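Local coordinates for PDZ domain protein (Parabacteroides distasonis, PDB 4L8N) that is of unknown function but carries PDZ domains towards both ends of the chain, with a DUF4136 domain between them, and binds magnesium, at residues F127-T133 with Y294-F300; A113-Y117 with Y361-I365; P330-I336 with V442-T447. All coordinates share one frame; numbering follows the deposited sequence.

Overall arrangement
From the N terminus the chain first builds the antiparallel sheet of strands 8-18 to 91-101, then at 113-117 opens contact 2. Contact 1 begins soon after, at 127-133, and closes at 294-300, some 160 residues later, so its loop falls within that of contact 2. Next comes 330-336, which opens contact 3; 361-365 then closes contact 2, and 442-447 closes contact 3, so these two loops cross. Contact 1 joins neighbouring strands of the large mixed sheet. Contact 3 sets a short helix on strand 438-456 of the same sheet, its centre about 45 Å from that of contact 1. Contact 2 ties the end of helix 107-113 and the following 3-10 turn to helix 354-367.

Contact 1 (F127-T133 with Y294-F300); sequences FVCPFKT and YGRNVPF
Phe127 and Phe300 form an antiparallel hydrogen-bonded pair, with Phe300 N reaching Phe127 O at 2.8 Å in an almost straight bond (170°). Their rings are nearly parallel but slid apart, and it is Phe300 CB that lies over a face of the Phe127 ring, 3.8 Å from its centroid, a CH-pi contact. Phe127 CG stands between its backbone N and carbonyl carbon (chi1 61°), a rotamer that swings the ring across to the neighbouring strand. Shortened to an alanine, the residue would probably leave a gap beside Phe300 CB and CG and let the Phe300 ring shift. Val128 points to the other face of the sheet, where CG1 meets Asn297 CB at 3.7 Å. Cys129 returns to the phenylalanine side; its N binds Val298 O at 3.0 Å, and its slim SG approaches Phe300 CE1 obliquely at 3.6 Å. Pro130, its phi fixed by the ring, centres an inverse gamma turn that breaks strand 123-135 within the mixed sheet, and it packs on Arg215 of the second subunit. Beyond the turn, Phe131 sets CB against Val298 CG2 at 3.8 Å, while its ring reaches Leu284 and Met285 of helix 274-285. Lys132 lays its aliphatic CD near Arg296 CG, its NZ bonding chiefly to Thr134. Thr133 N binds Gly295 O at 2.8 Å, and Thr133 OG1 shares a water with Phe131 O and Tyr294 O.

Contact 2 (A113-Y117 with Y361-I365); sequences AYAMY and YKRFI
Tyr361 offers one face of its ring to the edge of Tyr114, whose CD1 comes within 3.4 Å of Tyr361 CD1, displaced toward the rim. The planes stand at 73°, an edge-to-face pair in which the two side chains run alongside each other with reversed headings. Over the opposite face of Tyr361 lies CD1 of Ile365, one helical turn further on, so the ring is held between its own helix and the incoming segment. The Tyr361 ring turns its own edge to Tyr117, with CE1 above the centre of that ring and the planes at 82°. Tyr117 in turn directs its edge to the face of Phe364, an offset edge-to-face pair in which Tyr117 CD1 approaches Phe364 CE2 to 3.5 Å. The four rings make an aromatic cluster, and flat, wide side chains suit it: the middle two, Tyr361 and Tyr117, each give a face to one neighbour and an edge to the next. Tyr361, Phe364 and Ile365 share one side of helix 354-367, which probably corresponds to the longer helix of the C-terminal PDZ domain; with CG anti to its backbone N (chi1 178°), Tyr361 extends from the helix into the short 3-10 turn at 115-117. There the hydroxyl explains the tyrosine: Tyr361 OH accepts the N-H of Met116 at 2.9 Å, in a rather bent bond (136°), and also bonds to a water that donates to Ala113 O. Met116, a selenomethionine, puts CB beside that hydroxyl and 4.3 Å from Ile365 CG1. Elsewhere, Phe411 meets the Tyr114 ring, and the Tyr117 carbonyl receives a bond from Trp390 NE1.

Contact 3 (P330-I336 with V442-T447); sequences PAYAAGI and VIIRPT
Val442 begins the strand side of this contact by touching both Ala334 and Ile336, in the turn that follows the first residues of the short helix: CG1 meets Ile336 CD1 at 3.5 Å, and CG2 touches Ala334 CB at 3.8 Å. The helix carries the Ser-Pro-Ala-x-x-Ala-Gly-Ile sequence familiar from PDZ domains, where a short helix packs on the sheet. It ends in a Schellman motif: Gly335 has positive phi (97°), where a CB would collide with the carbonyl O of Ala334, so glycine suits the place, and Ile336 N bonds back to Ala331 O at 2.8 Å. That turn brings Ile336 down onto the strand. Two places along, Ile444 points the same way and is buried, and its branches divide the work. Its CG1, beside the backbone N (chi1 -58°), lies against Ala334 CB at 3.8 Å and carries CD1 on to Ile336 CG1, while CG2 reaches Pro330 CB at 3.7 Å. Ala331 and Ala334 suit the helix underside, since their small methyls let the backbone come close to the strand's branched side chains. Beside Ile444, on the adjacent strand 429-435, Phe431 continues the apolar layer. Arg445 turns its side chain away, but its carbonyl O lies 3.6 Å from Pro330 CB, and Pro446 approaches Pro330 only with its backbone. At Thr447 the first-turn proline finds its last neighbour, with Pro330 CG 3.9 Å from Thr447 OG1.

Contact 1 (F127-T133 with Y294-F300)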
loop_
_atom_site.group_PDB
_atom_site.type_symbol
_atom_site.label_atom_id
_atom_site.label_comp_id
_atom_site.label_asym_id
_atom_site.label_seq_id
_atom_site.Cartn_x
_atom_site.Cartn_y
_atom_site.Cartn_z
ATOM N N PHE A 127 -6.392 -0.472 -16.693
ATOM C CA PHE A 127 -5.776 0.362 -15.663
ATOM C C PHE A 127 -5.947 -0.301 -14.284
ATOM O O PHE A 127 -6.836 -1.140 -14.096
ATOM C CB PHE A 127 -6.321 1.781 -15.674
ATOM C CG PHE A 127 -7.794 1.940 -15.409
ATOM C CD1 PHE A 127 -8.718 1.860 -16.449
ATOM C CD2 PHE A 127 -8.253 2.294 -14.143
ATOM C CE1 PHE A 127 -10.082 2.056 -16.208
ATOM C CE2 PHE A 127 -9.617 2.499 -13.907
ATOM C CZ PHE A 127 -10.521 2.378 -14.940
ATOM N N VAL A 128 -5.045 0.033 -13.351
ATOM C CA VAL A 128 -5.024 -0.530 -12.010
ATOM C C VAL A 128 -5.146 0.624 -11.019
ATOM O O VAL A 128 -4.504 1.666 -11.215
ATOM C CB VAL A 128 -3.773 -1.420 -11.747
ATOM C CG1 VAL A 128 -3.926 -2.180 -10.446
ATOM C CG2 VAL A 128 -3.539 -2.409 -12.886
ATOM N N CYS A 129 -5.998 0.450 -9.970
ATOM C CA CYS A 129 -6.216 1.483 -8.944
ATOM C C CYS A 129 -5.625 1.081 -7.603
ATOM O O CYS A 129 -5.689 -0.094 -7.202
ATOM C CB CYS A 129 -7.694 1.813 -8.811
ATOM S SG CYS A 129 -8.394 2.629 -10.261
ATOM N N PRO A 130 -5.061 2.066 -6.871
ATOM C CA PRO A 130 -4.444 1.742 -5.575
ATOM C C PRO A 130 -5.508 1.766 -4.495
ATOM O O PRO A 130 -5.551 2.659 -3.644
ATOM C CB PRO A 130 -3.372 2.830 -5.421
ATOM C CG PRO A 130 -3.936 4.000 -6.152
ATOM C CD PRO A 130 -4.942 3.511 -7.168
ATOM N N PHE A 131 -6.416 0.795 -4.585
ATOM C CA PHE A 131 -7.502 0.670 -3.625
ATOM C C PHE A 131 -7.235 -0.489 -2.687
ATOM O O PHE A 131 -7.014 -1.605 -3.156
ATOM C CB PHE A 131 -8.865 0.449 -4.340
ATOM C CG PHE A 131 -9.357 1.510 -5.302
ATOM C CD1 PHE A 131 -8.905 2.828 -5.210
ATOM C CD2 PHE A 131 -10.314 1.203 -6.273
ATOM C CE1 PHE A 131 -9.370 3.811 -6.093
ATOM C CE2 PHE A 131 -10.786 2.188 -7.146
ATOM C CZ PHE A 131 -10.309 3.485 -7.056
ATOM N N LYS A 132 -7.281 -0.246 -1.381
ATOM C CA LYS A 132 -7.202 -1.318 -0.403
ATOM C C LYS A 132 -8.661 -1.576 0.021
ATOM O O LYS A 132 -9.318 -0.671 0.560
ATOM C CB LYS A 132 -6.255 -0.977 0.780
ATOM C CG LYS A 132 -6.280 -1.972 1.958
ATOM C CD LYS A 132 -5.469 -3.253 1.685
ATOM C CE LYS A 132 -5.778 -4.334 2.699
ATOM N NZ LYS A 132 -7.001 -5.129 2.365
ATOM N N THR A 133 -9.182 -2.780 -0.302
ATOM C CA THR A 133 -10.571 -3.159 0.005
ATOM C C THR A 133 -10.515 -4.288 0.993
ATOM O O THR A 133 -9.946 -5.346 0.708
ATOM C CB THR A 133 -11.387 -3.481 -1.281
ATOM O OG1 THR A 133 -11.107 -2.453 -2.220
ATOM C CG2 THR A 133 -12.888 -3.479 -1.039
ATOM N N TYR A 294 -10.772 -8.411 -5.279
ATOM C CA TYR A 294 -9.402 -7.861 -5.179
ATOM C C TYR A 294 -9.225 -7.038 -3.918
ATOM O O TYR A 294 -9.876 -6.012 -3.755
ATOM C CB TYR A 294 -9.042 -7.001 -6.401
ATOM C CG TYR A 294 -9.046 -7.817 -7.669
ATOM C CD1 TYR A 294 -7.997 -8.683 -7.963
ATOM C CD2 TYR A 294 -10.144 -7.809 -8.522
ATOM C CE1 TYR A 294 -8.029 -9.496 -9.090
ATOM C CE2 TYR A 294 -10.179 -8.610 -9.658
ATOM C CZ TYR A 294 -9.115 -9.447 -9.942
ATOM O OH TYR A 294 -9.130 -10.246 -11.058
ATOM N N GLY A 295 -8.319 -7.470 -3.056
ATOM C CA GLY A 295 -8.055 -6.768 -1.811
ATOM C C GLY A 295 -7.094 -5.603 -1.884
ATOM O O GLY A 295 -7.213 -4.668 -1.091
ATOM N N ARG A 296 -6.119 -5.640 -2.806
ATOM C CA ARG A 296 -5.094 -4.589 -2.795
ATOM C C ARG A 296 -4.933 -3.732 -4.062
ATOM O O ARG A 296 -4.693 -2.532 -3.900
ATOM C CB ARG A 296 -3.722 -5.166 -2.411
ATOM C CG ARG A 296 -3.035 -4.314 -1.346
ATOM C CD ARG A 296 -1.739 -4.908 -0.835
ATOM N NE ARG A 296 -0.685 -4.926 -1.855
ATOM C CZ ARG A 296 0.168 -3.930 -2.074
ATOM N NH1 ARG A 296 0.097 -2.814 -1.357
ATOM N NH2 ARG A 296 1.098 -4.041 -3.016
ATOM N N ASN A 297 -4.939 -4.286 -5.270
ATOM C CA ASN A 297 -4.734 -3.422 -6.455
ATOM C C ASN A 297 -5.751 -3.837 -7.461
ATOM O O ASN A 297 -5.621 -4.949 -7.995
ATOM C CB ASN A 297 -3.297 -3.529 -7.019
ATOM C CG ASN A 297 -2.186 -3.022 -6.121
ATOM O OD1 ASN A 297 -1.312 -3.785 -5.703
ATOM N ND2 ASN A 297 -2.158 -1.721 -5.825
ATOM N N VAL A 298 -6.806 -3.002 -7.672
ATOM C CA VAL A 298 -7.935 -3.383 -8.519
ATOM C C VAL A 298 -7.668 -3.191 -10.025
ATOM O O VAL A 298 -7.588 -2.052 -10.518
ATOM C CB VAL A 298 -9.295 -2.719 -8.131
ATOM C CG1 VAL A 298 -10.466 -3.490 -8.740
ATOM C CG2 VAL A 298 -9.460 -2.586 -6.621
ATOM N N PRO A 299 -7.709 -4.321 -10.771
ATOM C CA PRO A 299 -7.594 -4.254 -12.232
ATOM C C PRO A 299 -8.949 -3.986 -12.929
ATOM O O PRO A 299 -9.934 -4.713 -12.694
ATOM C CB PRO A 299 -7.060 -5.646 -12.581
ATOM C CG PRO A 299 -7.649 -6.542 -11.577
ATOM C CD PRO A 299 -7.854 -5.724 -10.321
ATOM N N PHE A 300 -8.991 -2.961 -13.813
ATOM C CA PHE A 300 -10.156 -2.594 -14.628
ATOM C C PHE A 300 -9.854 -2.664 -16.112
ATOM O O PHE A 300 -8.730 -2.383 -16.529
ATOM C CB PHE A 300 -10.645 -1.178 -14.327
ATOM C CG PHE A 300 -11.082 -0.904 -12.914
ATOM C CD1 PHE A 300 -10.157 -0.535 -11.944
ATOM C CD2 PHE A 300 -12.427 -0.964 -12.561
ATOM C CE1 PHE A 300 -10.572 -0.262 -10.637
ATOM C CE2 PHE A 300 -12.839 -0.665 -11.269
ATOM C CZ PHE A 300 -11.908 -0.319 -10.312
HETATM O O HOH W 1 -9.158 -3.542 -3.524
#

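Contact 2 (A113-Y117 with Y361-I365)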
loop_
_atom_site.group_PDB
_atom_site.type_symbol
_atom_site.label_atom_id
_atom_site.label_comp_id
_atom_site.label_asym_id
_atom_site.label_seq_id
_atom_site.Cartn_x
_atom_site.Cartn_y
_atom_site.Cartn_z
ATOM N N ALA A 113 -12.536 -5.777 -35.898
ATOM C CA ALA A 113 -11.493 -6.137 -36.858
ATOM C C ALA A 113 -10.974 -4.913 -37.638
ATOM O O ALA A 113 -9.776 -4.839 -37.927
ATOM C CB ALA A 113 -12.007 -7.199 -37.821
ATOM N N TYR A 114 -11.855 -3.961 -37.973
ATOM C CA TYR A 114 -11.461 -2.744 -38.690
ATOM C C TYR A 114 -11.379 -1.509 -37.734
ATOM O O TYR A 114 -11.528 -0.372 -38.183
ATOM C CB TYR A 114 -12.456 -2.475 -39.829
ATOM C CG TYR A 114 -12.298 -3.341 -41.062
ATOM C CD1 TYR A 114 -11.406 -2.991 -42.071
ATOM C CD2 TYR A 114 -13.128 -4.434 -41.281
ATOM C CE1 TYR A 114 -11.302 -3.741 -43.239
ATOM C CE2 TYR A 114 -13.018 -5.209 -42.433
ATOM C CZ TYR A 114 -12.106 -4.856 -43.414
ATOM O OH TYR A 114 -12.000 -5.599 -44.564
ATOM N N ALA A 115 -11.076 -1.729 -36.440
ATOM C CA ALA A 115 -11.030 -0.690 -35.395
ATOM C C ALA A 115 -10.033 0.452 -35.670
ATOM O O ALA A 115 -10.225 1.572 -35.186
ATOM C CB ALA A 115 -10.710 -1.319 -34.050
HETATM N N MSE A 116 -8.997 0.199 -36.458
HETATM C CA MSE A 116 -8.033 1.241 -36.673
HETATM C C MSE A 116 -8.508 2.285 -37.670
HETATM O O MSE A 116 -7.889 3.341 -37.770
HETATM C CB MSE A 116 -6.668 0.673 -36.967
HETATM C CG MSE A 116 -5.979 0.297 -35.657
HETATM SE SE MSE A 116 -4.357 -0.626 -35.964
HETATM C CE MSE A 116 -4.461 -1.946 -34.413
ATOM N N TYR A 117 -9.696 2.095 -38.254
ATOM C CA TYR A 117 -10.330 3.156 -39.015
ATOM C C TYR A 117 -10.744 4.249 -38.017
ATOM O O TYR A 117 -10.720 5.443 -38.338
ATOM C CB TYR A 117 -11.594 2.638 -39.726
ATOM C CG TYR A 117 -11.438 1.821 -40.991
ATOM C CD1 TYR A 117 -10.458 2.130 -41.930
ATOM C CD2 TYR A 117 -12.382 0.859 -41.337
ATOM C CE1 TYR A 117 -10.366 1.437 -43.139
ATOM C CE2 TYR A 117 -12.311 0.173 -42.546
ATOM C CZ TYR A 117 -11.289 0.449 -43.437
ATOM O OH TYR A 117 -11.201 -0.262 -44.608
ATOM N N TYR A 361 -6.238 -3.729 -46.058
ATOM C CA TYR A 361 -6.414 -2.987 -44.808
ATOM C C TYR A 361 -5.055 -2.682 -44.162
ATOM O O TYR A 361 -4.828 -1.551 -43.721
ATOM C CB TYR A 361 -7.320 -3.783 -43.841
ATOM C CG TYR A 361 -7.534 -3.137 -42.490
ATOM C CD1 TYR A 361 -8.213 -1.927 -42.372
ATOM C CD2 TYR A 361 -7.099 -3.757 -41.324
ATOM C CE1 TYR A 361 -8.450 -1.348 -41.125
ATOM C CE2 TYR A 361 -7.325 -3.186 -40.074
ATOM C CZ TYR A 361 -8.000 -1.981 -39.979
ATOM O OH TYR A 361 -8.206 -1.398 -38.754
ATOM N N LYS A 362 -4.159 -3.695 -44.105
ATOM C CA LYS A 362 -2.797 -3.583 -43.561
ATOM C C LYS A 362 -1.999 -2.539 -44.353
ATOM O O LYS A 362 -1.186 -1.825 -43.771
ATOM C CB LYS A 362 -2.068 -4.947 -43.586
ATOM C CG LYS A 362 -2.601 -5.975 -42.593
ATOM C CD LYS A 362 -1.732 -7.223 -42.569
ATOM C CE LYS A 362 -2.516 -8.464 -42.208
ATOM N NZ LYS A 362 -3.135 -9.097 -43.407
ATOM N N ARG A 363 -2.259 -2.435 -45.664
ATOM C CA ARG A 363 -1.632 -1.457 -46.549
ATOM C C ARG A 363 -2.078 -0.040 -46.192
ATOM O O ARG A 363 -1.238 0.861 -46.190
ATOM C CB ARG A 363 -1.944 -1.763 -48.011
ATOM C CG ARG A 363 -1.017 -2.805 -48.612
ATOM C CD ARG A 363 -1.409 -3.097 -50.037
ATOM N NE ARG A 363 -2.096 -4.385 -50.142
ATOM C CZ ARG A 363 -3.169 -4.606 -50.899
ATOM N NH1 ARG A 363 -3.707 -3.619 -51.612
ATOM N NH2 ARG A 363 -3.729 -5.812 -50.931
ATOM N N PHE A 364 -3.389 0.145 -45.852
ATOM C CA PHE A 364 -3.990 1.424 -45.430
ATOM C C PHE A 364 -3.381 1.927 -44.110
ATOM O O PHE A 364 -3.170 3.126 -43.961
ATOM C CB PHE A 364 -5.536 1.310 -45.282
ATOM C CG PHE A 364 -6.213 2.412 -44.485
ATOM C CD1 PHE A 364 -6.454 3.660 -45.054
ATOM C CD2 PHE A 364 -6.589 2.208 -43.160
ATOM C CE1 PHE A 364 -7.034 4.687 -44.308
ATOM C CE2 PHE A 364 -7.184 3.235 -42.419
ATOM C CZ PHE A 364 -7.412 4.461 -43.004
ATOM N N ILE A 365 -3.155 1.036 -43.143
ATOM C CA ILE A 365 -2.622 1.447 -41.849
ATOM C C ILE A 365 -1.198 1.933 -42.014
ATOM O O ILE A 365 -0.834 2.941 -41.418
ATOM C CB ILE A 365 -2.760 0.324 -40.806
ATOM C CG1 ILE A 365 -4.251 0.081 -40.519
ATOM C CG2 ILE A 365 -2.013 0.664 -39.519
ATOM C CD1 ILE A 365 -4.533 -1.264 -40.292
HETATM O O HOH W 2 -7.840 -2.886 -36.822
#

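Contact 3 (P330-I336 with V442-T447)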
loop_
_atom_site.group_PDB
_atom_site.type_symbol
_atom_site.label_atom_id
_atom_site.label_comp_id
_atom_site.label_asym_id
_atom_site.label_seq_id
_atom_site.Cartn_x
_atom_site.Cartn_y
_atom_site.Cartn_z
ATOM N N PRO A 330 -32.226 -1.941 -39.451
ATOM C CA PRO A 330 -32.378 -1.114 -40.654
ATOM C C PRO A 330 -32.347 -1.931 -41.953
ATOM O O PRO A 330 -33.124 -1.609 -42.855
ATOM C CB PRO A 330 -31.187 -0.139 -40.565
ATOM C CG PRO A 330 -30.833 -0.084 -39.143
ATOM C CD PRO A 330 -31.107 -1.458 -38.612
ATOM N N ALA A 331 -31.508 -3.007 -42.041
ATOM C CA ALA A 331 -31.403 -3.842 -43.253
ATOM C C ALA A 331 -32.658 -4.652 -43.479
ATOM O O ALA A 331 -33.032 -4.855 -44.637
ATOM C CB ALA A 331 -30.197 -4.759 -43.198
ATOM N N TYR A 332 -33.328 -5.099 -42.384
ATOM C CA TYR A 332 -34.594 -5.834 -42.467
ATOM C C TYR A 332 -35.697 -4.902 -42.994
ATOM O O TYR A 332 -36.421 -5.273 -43.913
ATOM C CB TYR A 332 -35.005 -6.460 -41.113
ATOM C CG TYR A 332 -36.342 -7.166 -41.207
ATOM C CD1 TYR A 332 -36.428 -8.477 -41.666
ATOM C CD2 TYR A 332 -37.532 -6.481 -40.967
ATOM C CE1 TYR A 332 -37.661 -9.107 -41.828
ATOM C CE2 TYR A 332 -38.768 -7.088 -41.157
ATOM C CZ TYR A 332 -38.831 -8.407 -41.574
ATOM O OH TYR A 332 -40.059 -8.999 -41.754
ATOM N N ALA A 333 -35.815 -3.703 -42.389
ATOM C CA ALA A 333 -36.773 -2.658 -42.747
ATOM C C ALA A 333 -36.579 -2.196 -44.192
ATOM O O ALA A 333 -37.561 -1.840 -44.846
ATOM C CB ALA A 333 -36.639 -1.476 -41.801
ATOM N N ALA A 334 -35.314 -2.225 -44.688
ATOM C CA ALA A 334 -34.934 -1.866 -46.061
ATOM C C ALA A 334 -35.265 -2.989 -47.044
ATOM O O ALA A 334 -35.283 -2.753 -48.249
ATOM C CB ALA A 334 -33.450 -1.539 -46.130
ATOM N N GLY A 335 -35.512 -4.192 -46.530
ATOM C CA GLY A 335 -35.876 -5.345 -47.345
ATOM C C GLY A 335 -34.765 -6.303 -47.731
ATOM O O GLY A 335 -34.954 -7.138 -48.620
ATOM N N ILE A 336 -33.594 -6.194 -47.089
ATOM C CA ILE A 336 -32.476 -7.114 -47.346
ATOM C C ILE A 336 -32.858 -8.448 -46.718
ATOM O O ILE A 336 -33.454 -8.454 -45.637
ATOM C CB ILE A 336 -31.128 -6.543 -46.796
ATOM C CG1 ILE A 336 -30.807 -5.151 -47.411
ATOM C CG2 ILE A 336 -29.953 -7.538 -46.938
ATOM C CD1 ILE A 336 -30.575 -5.121 -48.921
ATOM N N VAL A 442 -30.739 -0.372 -52.496
ATOM C CA VAL A 442 -31.493 0.129 -51.359
ATOM C C VAL A 442 -30.571 1.031 -50.521
ATOM O O VAL A 442 -29.369 0.778 -50.426
ATOM C CB VAL A 442 -32.190 -1.008 -50.548
ATOM C CG1 VAL A 442 -31.238 -1.726 -49.600
ATOM C CG2 VAL A 442 -33.418 -0.491 -49.802
ATOM N N ILE A 443 -31.130 2.119 -49.988
ATOM C CA ILE A 443 -30.374 3.057 -49.169
ATOM C C ILE A 443 -30.679 2.727 -47.728
ATOM O O ILE A 443 -31.844 2.790 -47.314
ATOM C CB ILE A 443 -30.644 4.547 -49.499
ATOM C CG1 ILE A 443 -30.785 4.844 -51.013
ATOM C CG2 ILE A 443 -29.652 5.443 -48.810
ATOM C CD1 ILE A 443 -29.674 4.346 -51.988
ATOM N N ILE A 444 -29.642 2.333 -46.970
ATOM C CA ILE A 444 -29.835 1.953 -45.585
ATOM C C ILE A 444 -29.282 3.038 -44.703
ATOM O O ILE A 444 -28.083 3.291 -44.740
ATOM C CB ILE A 444 -29.214 0.559 -45.266
ATOM C CG1 ILE A 444 -29.824 -0.549 -46.163
ATOM C CG2 ILE A 444 -29.393 0.231 -43.780
ATOM C CD1 ILE A 444 -29.274 -1.989 -45.967
ATOM N N ARG A 445 -30.144 3.708 -43.932
ATOM C CA ARG A 445 -29.636 4.647 -42.956
ATOM C C ARG A 445 -29.381 3.828 -41.702
ATOM O O ARG A 445 -30.325 3.268 -41.135
ATOM C CB ARG A 445 -30.525 5.857 -42.684
ATOM C CG ARG A 445 -29.749 6.840 -41.805
ATOM C CD ARG A 445 -30.495 8.104 -41.499
ATOM N NE ARG A 445 -30.359 9.098 -42.552
ATOM C CZ ARG A 445 -29.429 10.037 -42.590
ATOM N NH1 ARG A 445 -28.522 10.124 -41.627
ATOM N NH2 ARG A 445 -29.402 10.905 -43.584
ATOM N N PRO A 446 -28.112 3.654 -41.295
ATOM C CA PRO A 446 -27.853 2.818 -40.135
ATOM C C PRO A 446 -28.186 3.532 -38.847
ATOM O O PRO A 446 -28.369 4.765 -38.806
ATOM C CB PRO A 446 -26.341 2.541 -40.234
ATOM C CG PRO A 446 -25.899 3.087 -41.549
ATOM C CD PRO A 446 -26.851 4.183 -41.843
ATOM N N THR A 447 -28.252 2.736 -37.789
ATOM C CA THR A 447 -28.414 3.226 -36.434
ATOM C C THR A 447 -27.041 3.136 -35.834
ATOM O O THR A 447 -26.226 2.319 -36.262
ATOM C CB THR A 447 -29.492 2.468 -35.679
ATOM O OG1 THR A 447 -29.267 1.058 -35.787
ATOM C CG2 THR A 447 -30.891 2.841 -36.146
#